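Local coordinates for putative cytoplasmic protein (Salmonella typhimurium, PDB 2GK3), which is of unknown function but assembles into a hexamer and probably belongs to the class I glutamine amidotransferase-like proteins, at residues 158-163 against 229-234; 184-189 against 234-239. All blocks are in the same frame, centred on the assembly; numbering follows the deposited sequence.

How the contacts relate
The two contacts lie side by side in one part of the chain, their centres about 8 Å apart and each about 16 Å from the chain's centre. Their segments alternate along the sequence: 158-163, then 184-189, then 229-234, with 234-239 following directly and sharing Q234. Strands 158-161 and 185-194 are antiparallel neighbours, joined by V159 N to Y189 O, 2.7 Å. The loop before helix 234-237 runs past both: contact 1 ties it to the first strand, contact 2 packs the helix on the start of the second, and T233 OG1 meets V185 O at 2.6 Å in between. Both contacts also touch a second subunit, placing this region at an interface of the hexamer.

Contact 1: residues 158-163 against 229-234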
loop_
_atom_site.group_PDB
_atom_site.type_symbol
_atom_site.label_atom_id
_atom_site.label_comp_id
_atom_site.label_asym_id
_atom_site.label_seq_id
_atom_site.Cartn_x
_atom_site.Cartn_y
_atom_site.Cartn_z
ATOM N N ARG E 158 -18.877 9.299 -12.990
ATOM C CA ARG E 158 -19.658 9.396 -11.774
ATOM C C ARG E 158 -20.341 10.759 -11.694
ATOM O O ARG E 158 -19.743 11.800 -12.003
ATOM C CB ARG E 158 -18.761 9.295 -10.525
ATOM C CG ARG E 158 -18.181 7.943 -10.202
ATOM C CD ARG E 158 -17.167 8.057 -9.042
ATOM N NE ARG E 158 -16.086 9.015 -9.323
ATOM C CZ ARG E 158 -15.676 9.999 -8.517
ATOM N NH1 ARG E 158 -16.211 10.181 -7.314
ATOM N NH2 ARG E 158 -14.677 10.774 -8.896
ATOM N N VAL E 159 -21.600 10.728 -11.268
ATOM C CA VAL E 159 -22.273 11.905 -10.787
ATOM C C VAL E 159 -22.535 11.636 -9.318
ATOM O O VAL E 159 -23.280 10.723 -8.961
ATOM C CB VAL E 159 -23.576 12.185 -11.581
ATOM C CG1 VAL E 159 -24.391 13.346 -10.924
ATOM C CG2 VAL E 159 -23.234 12.496 -13.062
ATOM N N GLU E 160 -21.863 12.390 -8.459
ATOM C CA GLU E 160 -22.065 12.251 -7.001
ATOM C C GLU E 160 -23.156 13.232 -6.534
ATOM O O GLU E 160 -23.071 14.449 -6.787
ATOM C CB GLU E 160 -20.765 12.503 -6.234
ATOM C CG GLU E 160 -19.602 11.589 -6.640
ATOM C CD GLU E 160 -19.747 10.147 -6.124
ATOM O OE1 GLU E 160 -20.782 9.808 -5.504
ATOM O OE2 GLU E 160 -18.807 9.352 -6.342
ATOM N N LYS E 161 -24.172 12.676 -5.878
ATOM C CA LYS E 161 -25.263 13.444 -5.288
ATOM C C LYS E 161 -25.460 13.107 -3.792
ATOM O O LYS E 161 -26.454 12.478 -3.433
ATOM C CB LYS E 161 -26.557 13.169 -6.060
ATOM C CG LYS E 161 -26.524 13.640 -7.514
ATOM C CD LYS E 161 -26.948 15.096 -7.624
ATOM C CE LYS E 161 -26.610 15.710 -8.978
ATOM N NZ LYS E 161 -26.762 17.227 -8.903
ATOM N N PRO E 162 -24.525 13.541 -2.912
ATOM C CA PRO E 162 -24.680 13.286 -1.474
ATOM C C PRO E 162 -26.025 13.715 -0.881
ATOM O O PRO E 162 -26.475 13.099 0.092
ATOM C CB PRO E 162 -23.551 14.098 -0.839
ATOM C CG PRO E 162 -23.024 14.984 -1.932
ATOM C CD PRO E 162 -23.290 14.295 -3.196
ATOM N N GLU E 163 -26.657 14.739 -1.461
ATOM C CA GLU E 163 -27.963 15.252 -0.994
ATOM C C GLU E 163 -29.084 14.365 -1.470
ATOM O O GLU E 163 -30.221 14.480 -0.987
ATOM C CB GLU E 163 -28.270 16.647 -1.545
ATOM C CG GLU E 163 -27.115 17.372 -2.164
ATOM C CD GLU E 163 -26.844 16.982 -3.620
ATOM O OE1 GLU E 163 -27.619 17.395 -4.513
ATOM O OE2 GLU E 163 -25.811 16.317 -3.864
ATOM N N PRO E 229 -25.417 0.425 -1.271
ATOM C CA PRO E 229 -24.813 1.683 -0.777
ATOM C C PRO E 229 -23.430 1.903 -1.383
ATOM O O PRO E 229 -22.829 0.931 -1.818
ATOM C CB PRO E 229 -24.668 1.441 0.731
ATOM C CG PRO E 229 -25.627 0.333 1.055
ATOM C CD PRO E 229 -25.658 -0.533 -0.170
ATOM N N HIS E 230 -22.940 3.152 -1.430
ATOM C CA HIS E 230 -23.717 4.323 -0.932
ATOM C C HIS E 230 -24.708 4.954 -1.929
ATOM O O HIS E 230 -25.602 5.678 -1.524
ATOM C CB HIS E 230 -22.810 5.382 -0.281
ATOM C CG HIS E 230 -22.152 6.323 -1.246
ATOM N ND1 HIS E 230 -21.168 5.929 -2.131
ATOM C CD2 HIS E 230 -22.317 7.654 -1.438
ATOM C CE1 HIS E 230 -20.764 6.973 -2.832
ATOM N NE2 HIS E 230 -21.449 8.033 -2.433
ATOM N N TRP E 231 -24.561 4.670 -3.218
ATOM C CA TRP E 231 -25.456 5.234 -4.238
ATOM C C TRP E 231 -26.882 4.708 -4.123
ATOM O O TRP E 231 -27.835 5.490 -4.226
ATOM C CB TRP E 231 -24.936 4.942 -5.629
ATOM C CG TRP E 231 -23.838 5.817 -6.055
ATOM C CD1 TRP E 231 -23.231 6.801 -5.329
ATOM C CD2 TRP E 231 -23.160 5.766 -7.313
ATOM N NE1 TRP E 231 -22.230 7.384 -6.067
ATOM C CE2 TRP E 231 -22.173 6.772 -7.296
ATOM C CE3 TRP E 231 -23.307 4.978 -8.472
ATOM C CZ2 TRP E 231 -21.322 7.002 -8.388
ATOM C CZ3 TRP E 231 -22.454 5.219 -9.559
ATOM C CH2 TRP E 231 -21.475 6.200 -9.502
ATOM N N GLY E 232 -27.023 3.390 -3.953
ATOM C CA GLY E 232 -28.310 2.787 -3.617
ATOM C C GLY E 232 -28.585 3.049 -2.142
ATOM O O GLY E 232 -27.855 2.577 -1.275
ATOM N N THR E 233 -29.621 3.824 -1.851
ATOM C CA THR E 233 -29.928 4.192 -0.468
ATOM C C THR E 233 -30.689 3.097 0.254
ATOM O O THR E 233 -31.304 2.249 -0.384
ATOM C CB THR E 233 -30.741 5.478 -0.381
ATOM O OG1 THR E 233 -31.933 5.334 -1.164
ATOM C CG2 THR E 233 -29.914 6.650 -0.872
ATOM N N GLN E 234 -30.642 3.127 1.587
ATOM C CA GLN E 234 -31.439 2.225 2.416
ATOM C C GLN E 234 -32.900 2.340 2.019
ATOM O O GLN E 234 -33.629 1.353 2.018
ATOM C CB GLN E 234 -31.275 2.554 3.908
ATOM C CG GLN E 234 -29.916 2.186 4.511
ATOM C CD GLN E 234 -29.469 0.777 4.119
ATOM O OE1 GLN E 234 -30.125 -0.232 4.453
ATOM N NE2 GLN E 234 -28.347 0.704 3.388
HETATM O O HOH W 1 -22.354 10.460 -3.461
#
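W231 brings the benzo edge of its indole against the aliphatic part of R158, with R158 CG 3.7 Å from W231 CZ2 and near the plane of the ring. The pyrrole N-H beside that edge is used as well: W231 NE1 donates to E160 OE1 at 2.9 Å, nearly straight at 165°. The acceptor lies in the indole plane, yet the donor stands above the carboxylate plane, the two flat groups being turned 65° apart. E160 bends at chi2 (-74°), which turns CD back toward the indole. Water 1 donates to the same E160 OE1 and is 2.8 Å from H230 NE2, bridging carboxylate and imidazole. The H230 ring in turn takes W231 CD1 over one face, 3.5 Å above its plane. These residues join strand 158-161, antiparallel to strand 185-194, to the loop between strand 218-223 and helix 234-237, in a chain assigned by sequence to the glutamine amidotransferase-like family. The other carboxylate oxygen, E160 OE2, accepts through its anti lone pair from R158 NH1 at 2.9 Å; this salt bridge holds the carboxylate through OE2 while OE1 takes the indole N-H and the water. Y127 lies against the group, in cation-pi contact with R158 and edge-to-face with W231. From the second subunit, N89 accepts from R158 NH1 and F98 meets the H230 ring edge-to-face.

Contact 2: residues 184-189 against 234-239; sequences PVFLGY and QQFMSW
P184 lies over one face of the W239 indole and also touches F236. Its CD sits over that face in a CH-pi contact, 3.7 Å from the centroid of the five-membered ring of W239 and only 13° off the ring normal. P184 CG packs 3.6 Å from F236 CD1, approaching the phenyl ring obliquely. F186 turns its edge to one face of F236, with F186 CE2 3.5 Å from F236 CD2. The ring planes lie 53° apart, giving a tilted edge-to-face pair. Beside this apolar group, V185 N donates to Q235 OE1 at 3.0 Å. The glutamine reaches it with CG anti to its own backbone N (chi1 173°) and an extended chain beyond; the donor is tilted out of the amide carbonyl plane. Farther out, W239 NE1 bonds to S181 O, which would restrain the rotation of the indole. S238, just past the helix, returns both its OG and its N to Q234 O of the first helical residue, from opposite faces of its plane. A167 of the adjacent strand 164-169 and I204 of the next one, 199-204, touch F186. Y242, L245 and W246 of helix 242-253 pack against F236. Helix 234-237 is thus a single turn, N-capped by T233 OG1 on F236 N and packed on the start of strand 185-194, in a chain whose sequence family is glutamine amidotransferase-like.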
loop_
_atom_site.group_PDB
_atom_site.type_symbol
_atom_site.label_atom_id
_atom_site.label_comp_id
_atom_site.label_asym_id
_atom_site.label_seq_id
_atom_site.Cartn_x
_atom_site.Cartn_y
_atom_site.Cartn_z
ATOM N N PRO E 184 -37.577 6.116 -5.087
ATOM C CA PRO E 184 -36.652 6.505 -4.031
ATOM C C PRO E 184 -35.523 7.435 -4.472
ATOM O O PRO E 184 -35.348 7.711 -5.656
ATOM C CB PRO E 184 -36.067 5.167 -3.555
ATOM C CG PRO E 184 -36.391 4.165 -4.631
ATOM C CD PRO E 184 -37.253 4.802 -5.672
ATOM N N VAL E 185 -34.742 7.872 -3.497
ATOM C CA VAL E 185 -33.587 8.710 -3.699
ATOM C C VAL E 185 -32.314 7.852 -3.888
ATOM O O VAL E 185 -32.194 6.756 -3.321
ATOM C CB VAL E 185 -33.509 9.724 -2.518
ATOM C CG1 VAL E 185 -32.102 10.173 -2.207
ATOM C CG2 VAL E 185 -34.441 10.932 -2.802
ATOM N N PHE E 186 -31.399 8.356 -4.722
ATOM C CA PHE E 186 -30.095 7.758 -5.008
ATOM C C PHE E 186 -29.046 8.798 -4.748
ATOM O O PHE E 186 -29.304 9.993 -4.934
ATOM C CB PHE E 186 -30.002 7.328 -6.470
ATOM C CG PHE E 186 -30.968 6.272 -6.825
ATOM C CD1 PHE E 186 -32.298 6.599 -7.107
ATOM C CD2 PHE E 186 -30.570 4.935 -6.829
ATOM C CE1 PHE E 186 -33.229 5.619 -7.389
ATOM C CE2 PHE E 186 -31.484 3.936 -7.107
ATOM C CZ PHE E 186 -32.821 4.270 -7.388
ATOM N N LEU E 187 -27.858 8.358 -4.332
ATOM C CA LEU E 187 -26.806 9.295 -3.939
ATOM C C LEU E 187 -25.744 9.491 -5.035
ATOM O O LEU E 187 -24.697 10.112 -4.821
ATOM C CB LEU E 187 -26.221 8.885 -2.580
ATOM C CG LEU E 187 -26.804 9.501 -1.275
ATOM C CD1 LEU E 187 -28.245 9.991 -1.330
ATOM C CD2 LEU E 187 -26.650 8.593 -0.105
ATOM N N GLY E 188 -26.043 8.983 -6.228
ATOM C CA GLY E 188 -25.076 8.991 -7.313
ATOM C C GLY E 188 -25.414 8.009 -8.408
ATOM O O GLY E 188 -26.278 7.150 -8.236
ATOM N N TYR E 189 -24.739 8.161 -9.548
ATOM C CA TYR E 189 -24.952 7.313 -10.713
ATOM C C TYR E 189 -23.819 7.505 -11.716
ATOM O O TYR E 189 -23.070 8.487 -11.631
ATOM C CB TYR E 189 -26.325 7.585 -11.365
ATOM C CG TYR E 189 -26.497 8.988 -11.949
ATOM C CD1 TYR E 189 -26.342 9.213 -13.317
ATOM C CD2 TYR E 189 -26.841 10.067 -11.134
ATOM C CE1 TYR E 189 -26.518 10.480 -13.870
ATOM C CE2 TYR E 189 -27.027 11.347 -11.668
ATOM C CZ TYR E 189 -26.862 11.549 -13.039
ATOM O OH TYR E 189 -27.013 12.811 -13.576
ATOM N N GLN E 234 -30.642 3.127 1.587
ATOM C CA GLN E 234 -31.439 2.225 2.416
ATOM C C GLN E 234 -32.900 2.340 2.019
ATOM O O GLN E 234 -33.629 1.353 2.018
ATOM C CB GLN E 234 -31.275 2.554 3.908
ATOM C CG GLN E 234 -29.916 2.186 4.511
ATOM C CD GLN E 234 -29.469 0.777 4.119
ATOM O OE1 GLN E 234 -30.125 -0.232 4.453
ATOM N NE2 GLN E 234 -28.347 0.704 3.388
ATOM N N GLN E 235 -33.316 3.557 1.677
ATOM C CA GLN E 235 -34.664 3.813 1.179
ATOM C C GLN E 235 -34.938 3.049 -0.124
ATOM O O GLN E 235 -36.037 2.538 -0.345
ATOM C CB GLN E 235 -34.873 5.314 1.011
ATOM C CG GLN E 235 -36.179 5.710 0.339
ATOM C CD GLN E 235 -36.281 7.201 0.144
ATOM O OE1 GLN E 235 -36.318 7.689 -0.977
ATOM N NE2 GLN E 235 -36.303 7.942 1.245
ATOM N N PHE E 236 -33.928 2.949 -0.974
ATOM C CA PHE E 236 -34.075 2.189 -2.208
ATOM C C PHE E 236 -34.174 0.677 -1.934
ATOM O O PHE E 236 -34.991 -0.014 -2.547
ATOM C CB PHE E 236 -32.939 2.537 -3.172
ATOM C CG PHE E 236 -32.925 1.721 -4.426
ATOM C CD1 PHE E 236 -34.100 1.471 -5.135
ATOM C CD2 PHE E 236 -31.727 1.224 -4.917
ATOM C CE1 PHE E 236 -34.086 0.724 -6.310
ATOM C CE2 PHE E 236 -31.692 0.477 -6.094
ATOM C CZ PHE E 236 -32.868 0.227 -6.789
HETATM N N MSE E 237 -33.349 0.188 -1.003
HETATM C CA MSE E 237 -33.343 -1.238 -0.602
HETATM C C MSE E 237 -34.702 -1.689 -0.079
HETATM O O MSE E 237 -35.167 -2.792 -0.380
HETATM C CB MSE E 237 -32.342 -1.503 0.519
HETATM C CG MSE E 237 -31.031 -0.781 0.460
HETATM SE SE MSE E 237 -29.664 -1.878 -0.381
HETATM C CE MSE E 237 -29.889 -0.983 -2.105
ATOM N N SER E 238 -35.322 -0.836 0.732
ATOM C CA SER E 238 -36.577 -1.195 1.394
ATOM C C SER E 238 -37.783 -0.601 0.683
ATOM O O SER E 238 -38.903 -0.631 1.199
ATOM C CB SER E 238 -36.541 -0.793 2.871
ATOM O OG SER E 238 -35.948 0.485 3.030
ATOM N N TRP E 239 -37.533 -0.046 -0.503
ATOM C CA TRP E 239 -38.585 0.384 -1.410
ATOM C C TRP E 239 -39.405 -0.858 -1.808
ATOM O O TRP E 239 -38.826 -1.900 -2.130
ATOM C CB TRP E 239 -37.938 1.059 -2.626
ATOM C CG TRP E 239 -38.861 1.665 -3.638
ATOM C CD1 TRP E 239 -39.865 2.546 -3.403
ATOM C CD2 TRP E 239 -38.826 1.462 -5.062
ATOM N NE1 TRP E 239 -40.482 2.885 -4.579
ATOM C CE2 TRP E 239 -39.863 2.240 -5.615
ATOM C CE3 TRP E 239 -38.025 0.689 -5.922
ATOM C CZ2 TRP E 239 -40.120 2.280 -6.996
ATOM C CZ3 TRP E 239 -38.278 0.722 -7.285
ATOM C CH2 TRP E 239 -39.317 1.512 -7.811
#